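Local structure of putative citrate lyase, alfa subunit (Streptococcus mutans, 2HJ0) at residues Leu61-Glu75 and Ile92-Val105. The protein is a putative alpha subunit of citrate lyase, a CitF-family protein built around two mixed, largely parallel beta sheets flanked by helices. Sequence-based numbering, arbitrary orientation.
Sequences LKDGMTISFHHHFRE and IKDISIAPSSIANV
Just past the ends of two parallel strands, His71 packs against Ser100 and Ser101. Its CG stands between the backbone N and the carbonyl carbon (chi1 67°), which turns one ring face to Ser101: Ser101 CB lies over the centre of the His71 ring, in a CH-pi contact 3.4 Å from its centroid. At the ring edge, His71 ND1 and Ser100 OG share a hydrogen bond, and Tyr192 stacks on the imidazole. Further along, Glu75 bends at chi2 (-63°) and turns its carboxylate onto the backbone amides of Asn104 and Val105. Through their syn lone pairs, Glu75 OE2 accepts Asn104 N at 3.0 Å and Glu75 OE1 accepts Val105 N at 2.9 Å, the first bond nearly straight (168°), the second more bent.

Between the strands, Ile67 N donates to Ser96 O, Ser96 N to Met65 O and Ala98 N to Ile67 O. On one face, Ile67 CD1 meets Ile95 CG2 at 3.7 Å, the two side chains crossing at about a right angle, and Ile97 CG1 touches the edge of the Phe69 ring at CE1; Leu84 of helix 79-89 packs on Ile67 and Phe69. At the far end, Lys93 N donates a hydrogen bond to Asp63 OD2 from above the carboxylate plane (3.0 Å). Strand 66-69, helix 79-89 and strand 95-99 form a beta-alpha-beta unit in the parallel part of a mixed sheet, consistent with a Rossmann-like fold, with His71 beside a bound citric acid, perhaps marking a pocket, just beyond the C-terminal ends of these strands.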
loop_
_atom_site.group_PDB
_atom_site.type_symbol
_atom_site.label_atom_id
_atom_site.label_comp_id
_atom_site.label_asym_id
_atom_site.label_seq_id
_atom_site.Cartn_x
_atom_site.Cartn_y
_atom_site.Cartn_z
ATOM N N LEU A 61 13.851 13.640 -17.397
ATOM C CA LEU A 61 13.853 12.543 -18.351
ATOM C C LEU A 61 14.935 12.736 -19.398
ATOM O O LEU A 61 15.033 13.802 -19.999
ATOM C CB LEU A 61 12.498 12.463 -19.049
ATOM C CG LEU A 61 12.327 11.228 -19.918
ATOM C CD1 LEU A 61 12.424 9.993 -19.023
ATOM C CD2 LEU A 61 10.995 11.278 -20.644
ATOM N N LYS A 62 15.751 11.711 -19.616
ATOM C CA LYS A 62 16.803 11.804 -20.619
ATOM C C LYS A 62 16.706 10.624 -21.568
ATOM O O LYS A 62 15.842 9.764 -21.416
ATOM C CB LYS A 62 18.179 11.847 -19.947
ATOM C CG LYS A 62 18.328 13.027 -18.983
ATOM C CD LYS A 62 19.758 13.246 -18.446
ATOM C CE LYS A 62 20.216 12.141 -17.489
ATOM N NZ LYS A 62 20.339 10.822 -18.160
ATOM N N ASP A 63 17.581 10.599 -22.564
ATOM C CA ASP A 63 17.583 9.513 -23.528
ATOM C C ASP A 63 17.979 8.207 -22.858
ATOM O O ASP A 63 18.792 8.188 -21.930
ATOM C CB ASP A 63 18.558 9.811 -24.665
ATOM C CG ASP A 63 18.076 10.928 -25.587
ATOM O OD1 ASP A 63 18.793 11.202 -26.579
ATOM O OD2 ASP A 63 16.999 11.528 -25.336
ATOM N N GLY A 64 17.389 7.114 -23.335
ATOM C CA GLY A 64 17.699 5.804 -22.801
ATOM C C GLY A 64 16.943 5.394 -21.553
ATOM O O GLY A 64 17.019 4.239 -21.135
HETATM N N MSE A 65 16.209 6.321 -20.953
HETATM C CA MSE A 65 15.463 6.001 -19.746
HETATM C C MSE A 65 14.216 5.181 -20.037
HETATM O O MSE A 65 13.801 5.041 -21.194
HETATM C CB MSE A 65 15.074 7.276 -19.009
HETATM C CG MSE A 65 16.263 8.112 -18.622
HETATM SE SE MSE A 65 15.861 9.392 -17.246
HETATM C CE MSE A 65 17.006 8.672 -15.867
ATOM N N THR A 66 13.628 4.622 -18.985
ATOM C CA THR A 66 12.423 3.830 -19.150
ATOM C C THR A 66 11.230 4.501 -18.488
ATOM O O THR A 66 11.319 4.973 -17.364
ATOM C CB THR A 66 12.576 2.420 -18.570
ATOM O OG1 THR A 66 13.552 1.699 -19.332
ATOM C CG2 THR A 66 11.242 1.681 -18.637
ATOM N N ILE A 67 10.114 4.547 -19.201
ATOM C CA ILE A 67 8.909 5.150 -18.681
ATOM C C ILE A 67 7.773 4.138 -18.786
ATOM O O ILE A 67 7.833 3.206 -19.590
ATOM C CB ILE A 67 8.553 6.431 -19.473
ATOM C CG1 ILE A 67 8.227 6.086 -20.927
ATOM C CG2 ILE A 67 9.718 7.405 -19.429
ATOM C CD1 ILE A 67 7.846 7.304 -21.754
ATOM N N SER A 68 6.733 4.322 -17.974
ATOM C CA SER A 68 5.584 3.412 -17.985
ATOM C C SER A 68 4.240 4.135 -18.025
ATOM O O SER A 68 4.156 5.345 -17.779
ATOM C CB SER A 68 5.626 2.503 -16.756
ATOM O OG SER A 68 5.735 3.259 -15.560
ATOM N N PHE A 69 3.197 3.362 -18.329
ATOM C CA PHE A 69 1.816 3.847 -18.420
ATOM C C PHE A 69 0.903 2.666 -18.135
ATOM O O PHE A 69 1.347 1.526 -18.198
ATOM C CB PHE A 69 1.475 4.350 -19.830
ATOM C CG PHE A 69 2.477 5.302 -20.407
ATOM C CD1 PHE A 69 3.606 4.834 -21.070
ATOM C CD2 PHE A 69 2.287 6.672 -20.298
ATOM C CE1 PHE A 69 4.533 5.720 -21.611
ATOM C CE2 PHE A 69 3.203 7.565 -20.835
ATOM C CZ PHE A 69 4.327 7.087 -21.493
ATOM N N HIS A 70 -0.368 2.926 -17.824
ATOM C CA HIS A 70 -1.290 1.826 -17.588
ATOM C C HIS A 70 -2.374 1.855 -18.662
ATOM O O HIS A 70 -2.510 2.847 -19.375
ATOM C CB HIS A 70 -1.909 1.910 -16.201
ATOM C CG HIS A 70 -2.889 3.023 -16.042
ATOM N ND1 HIS A 70 -2.607 4.161 -15.319
ATOM C CD2 HIS A 70 -4.128 3.197 -16.558
ATOM C CE1 HIS A 70 -3.627 4.994 -15.404
ATOM N NE2 HIS A 70 -4.563 4.434 -16.151
ATOM N N HIS A 71 -3.133 0.771 -18.797
ATOM C CA HIS A 71 -4.186 0.714 -19.813
ATOM C C HIS A 71 -5.618 0.605 -19.274
ATOM O O HIS A 71 -6.502 0.033 -19.939
ATOM C CB HIS A 71 -3.927 -0.455 -20.772
ATOM C CG HIS A 71 -4.058 -1.802 -20.137
ATOM N ND1 HIS A 71 -3.168 -2.272 -19.197
ATOM C CD2 HIS A 71 -4.999 -2.766 -20.275
ATOM C CE1 HIS A 71 -3.554 -3.464 -18.781
ATOM N NE2 HIS A 71 -4.666 -3.787 -19.417
ATOM N N HIS A 72 -5.872 1.164 -18.096
ATOM C CA HIS A 72 -7.219 1.063 -17.538
ATOM C C HIS A 72 -8.277 1.821 -18.327
ATOM O O HIS A 72 -9.464 1.534 -18.209
ATOM C CB HIS A 72 -7.228 1.501 -16.073
ATOM C CG HIS A 72 -6.757 0.443 -15.130
ATOM N ND1 HIS A 72 -5.610 0.570 -14.378
ATOM C CD2 HIS A 72 -7.290 -0.757 -14.801
ATOM C CE1 HIS A 72 -5.457 -0.503 -13.623
ATOM N NE2 HIS A 72 -6.465 -1.323 -13.858
ATOM N N PHE A 73 -7.848 2.775 -19.142
ATOM C CA PHE A 73 -8.786 3.548 -19.962
ATOM C C PHE A 73 -8.990 2.880 -21.327
ATOM O O PHE A 73 -9.797 3.329 -22.154
ATOM C CB PHE A 73 -8.280 4.975 -20.168
ATOM C CG PHE A 73 -8.362 5.812 -18.940
ATOM C CD1 PHE A 73 -7.226 6.391 -18.397
ATOM C CD2 PHE A 73 -9.586 6.011 -18.314
ATOM C CE1 PHE A 73 -7.306 7.156 -17.250
ATOM C CE2 PHE A 73 -9.686 6.776 -17.162
ATOM C CZ PHE A 73 -8.546 7.351 -16.627
ATOM N N ARG A 74 -8.240 1.807 -21.546
ATOM C CA ARG A 74 -8.305 1.055 -22.780
ATOM C C ARG A 74 -8.297 1.919 -24.026
ATOM O O ARG A 74 -7.464 2.810 -24.142
ATOM C CB ARG A 74 -9.524 0.157 -22.749
ATOM C CG ARG A 74 -9.431 -0.813 -21.614
ATOM C CD ARG A 74 -10.273 -2.018 -21.873
ATOM N NE ARG A 74 -11.551 -1.889 -21.204
ATOM C CZ ARG A 74 -12.552 -2.737 -21.360
ATOM N NH1 ARG A 74 -13.695 -2.536 -20.701
ATOM N NH2 ARG A 74 -12.398 -3.773 -22.178
ATOM N N GLU A 75 -9.219 1.663 -24.956
ATOM C CA GLU A 75 -9.278 2.416 -26.213
ATOM C C GLU A 75 -9.615 3.880 -26.038
ATOM O O GLU A 75 -9.604 4.645 -27.002
ATOM C CB GLU A 75 -10.285 1.792 -27.173
ATOM C CG GLU A 75 -9.945 0.374 -27.626
ATOM C CD GLU A 75 -8.643 0.281 -28.435
ATOM O OE1 GLU A 75 -8.206 1.302 -29.017
ATOM O OE2 GLU A 75 -8.079 -0.832 -28.493
ATOM N N ILE A 92 13.525 14.187 -27.444
ATOM C CA ILE A 92 14.067 13.101 -26.634
ATOM C C ILE A 92 13.870 11.800 -27.405
ATOM O O ILE A 92 12.822 11.597 -28.023
ATOM C CB ILE A 92 13.381 13.034 -25.254
ATOM C CG1 ILE A 92 13.802 14.258 -24.428
ATOM C CG2 ILE A 92 13.747 11.746 -24.557
ATOM C CD1 ILE A 92 13.218 14.342 -23.046
ATOM N N LYS A 93 14.886 10.935 -27.389
ATOM C CA LYS A 93 14.818 9.665 -28.105
ATOM C C LYS A 93 15.433 8.499 -27.346
ATOM O O LYS A 93 15.956 8.664 -26.243
ATOM C CB LYS A 93 15.493 9.780 -29.479
ATOM C CG LYS A 93 14.740 10.640 -30.496
ATOM C CD LYS A 93 15.259 10.417 -31.922
ATOM C CE LYS A 93 14.443 11.198 -32.945
ATOM N NZ LYS A 93 14.875 10.921 -34.352
ATOM N N ASP A 94 15.347 7.316 -27.954
ATOM C CA ASP A 94 15.879 6.087 -27.376
ATOM C C ASP A 94 15.213 5.812 -26.029
ATOM O O ASP A 94 15.868 5.389 -25.069
ATOM C CB ASP A 94 17.398 6.212 -27.214
ATOM C CG ASP A 94 18.070 4.891 -26.858
ATOM O OD1 ASP A 94 17.754 3.857 -27.500
ATOM O OD2 ASP A 94 18.933 4.898 -25.943
ATOM N N ILE A 95 13.906 6.065 -25.969
ATOM C CA ILE A 95 13.140 5.850 -24.749
ATOM C C ILE A 95 12.616 4.436 -24.698
ATOM O O ILE A 95 12.200 3.878 -25.711
ATOM C CB ILE A 95 11.943 6.827 -24.638
ATOM C CG1 ILE A 95 12.466 8.242 -24.381
ATOM C CG2 ILE A 95 11.007 6.404 -23.504
ATOM C CD1 ILE A 95 13.354 8.331 -23.167
ATOM N N SER A 96 12.657 3.853 -23.506
ATOM C CA SER A 96 12.179 2.491 -23.308
ATOM C C SER A 96 10.763 2.557 -22.735
ATOM O O SER A 96 10.542 3.092 -21.655
ATOM C CB SER A 96 13.119 1.762 -22.355
ATOM O OG SER A 96 12.957 0.376 -22.505
ATOM N N ILE A 97 9.811 2.004 -23.466
ATOM C CA ILE A 97 8.417 2.047 -23.060
ATOM C C ILE A 97 7.984 0.781 -22.279
ATOM O O ILE A 97 8.291 -0.354 -22.669
ATOM C CB ILE A 97 7.552 2.264 -24.346
ATOM C CG1 ILE A 97 6.256 2.992 -24.046
ATOM C CG2 ILE A 97 7.183 0.920 -24.976
ATOM C CD1 ILE A 97 5.391 3.101 -25.286
ATOM N N ALA A 98 7.297 0.979 -21.159
ATOM C CA ALA A 98 6.843 -0.150 -20.355
ATOM C C ALA A 98 5.375 -0.027 -19.932
ATOM O O ALA A 98 5.054 -0.008 -18.741
ATOM C CB ALA A 98 7.739 -0.317 -19.128
ATOM N N PRO A 99 4.459 0.076 -20.912
ATOM C CA PRO A 99 3.024 0.190 -20.611
ATOM C C PRO A 99 2.451 -1.158 -20.163
ATOM O O PRO A 99 2.882 -2.206 -20.642
ATOM C CB PRO A 99 2.431 0.641 -21.943
ATOM C CG PRO A 99 3.309 -0.065 -22.939
ATOM C CD PRO A 99 4.696 0.139 -22.369
ATOM N N SER A 100 1.496 -1.138 -19.236
ATOM C CA SER A 100 0.872 -2.377 -18.784
ATOM C C SER A 100 0.263 -3.107 -19.989
ATOM O O SER A 100 0.190 -4.333 -19.990
ATOM C CB SER A 100 -0.184 -2.092 -17.723
ATOM O OG SER A 100 -1.153 -1.175 -18.181
ATOM N N SER A 101 -0.176 -2.362 -21.007
ATOM C CA SER A 101 -0.695 -2.967 -22.234
ATOM C C SER A 101 -0.936 -1.889 -23.277
ATOM O O SER A 101 -1.043 -0.721 -22.934
ATOM C CB SER A 101 -1.971 -3.771 -21.978
ATOM O OG SER A 101 -2.208 -4.705 -23.034
ATOM N N ILE A 102 -1.013 -2.276 -24.546
ATOM C CA ILE A 102 -1.184 -1.309 -25.635
ATOM C C ILE A 102 -2.475 -1.510 -26.428
ATOM O O ILE A 102 -2.772 -2.617 -26.873
ATOM C CB ILE A 102 0.058 -1.379 -26.598
ATOM C CG1 ILE A 102 1.304 -0.852 -25.873
ATOM C CG2 ILE A 102 -0.169 -0.555 -27.839
ATOM C CD1 ILE A 102 2.591 -1.129 -26.587
ATOM N N ALA A 103 -3.242 -0.442 -26.614
ATOM C CA ALA A 103 -4.499 -0.537 -27.367
ATOM C C ALA A 103 -4.352 0.040 -28.787
ATOM O O ALA A 103 -3.282 0.519 -29.146
ATOM C CB ALA A 103 -5.618 0.195 -26.609
ATOM N N ASN A 104 -5.422 -0.016 -29.586
ATOM C CA ASN A 104 -5.395 0.500 -30.958
ATOM C C ASN A 104 -5.315 2.025 -31.033
ATOM O O ASN A 104 -4.743 2.590 -31.970
ATOM C CB ASN A 104 -6.621 0.056 -31.762
ATOM C CG ASN A 104 -6.648 -1.442 -32.033
ATOM O OD1 ASN A 104 -5.693 -2.034 -32.552
ATOM N ND2 ASN A 104 -7.766 -2.063 -31.690
ATOM N N VAL A 105 -5.884 2.707 -30.053
ATOM C CA VAL A 105 -5.869 4.159 -30.063
ATOM C C VAL A 105 -4.436 4.635 -29.913
ATOM O O VAL A 105 -4.138 5.811 -30.121
ATOM C CB VAL A 105 -6.727 4.720 -28.910
ATOM C CG1 VAL A 105 -6.089 4.369 -27.564
ATOM C CG2 VAL A 105 -6.883 6.221 -29.062
#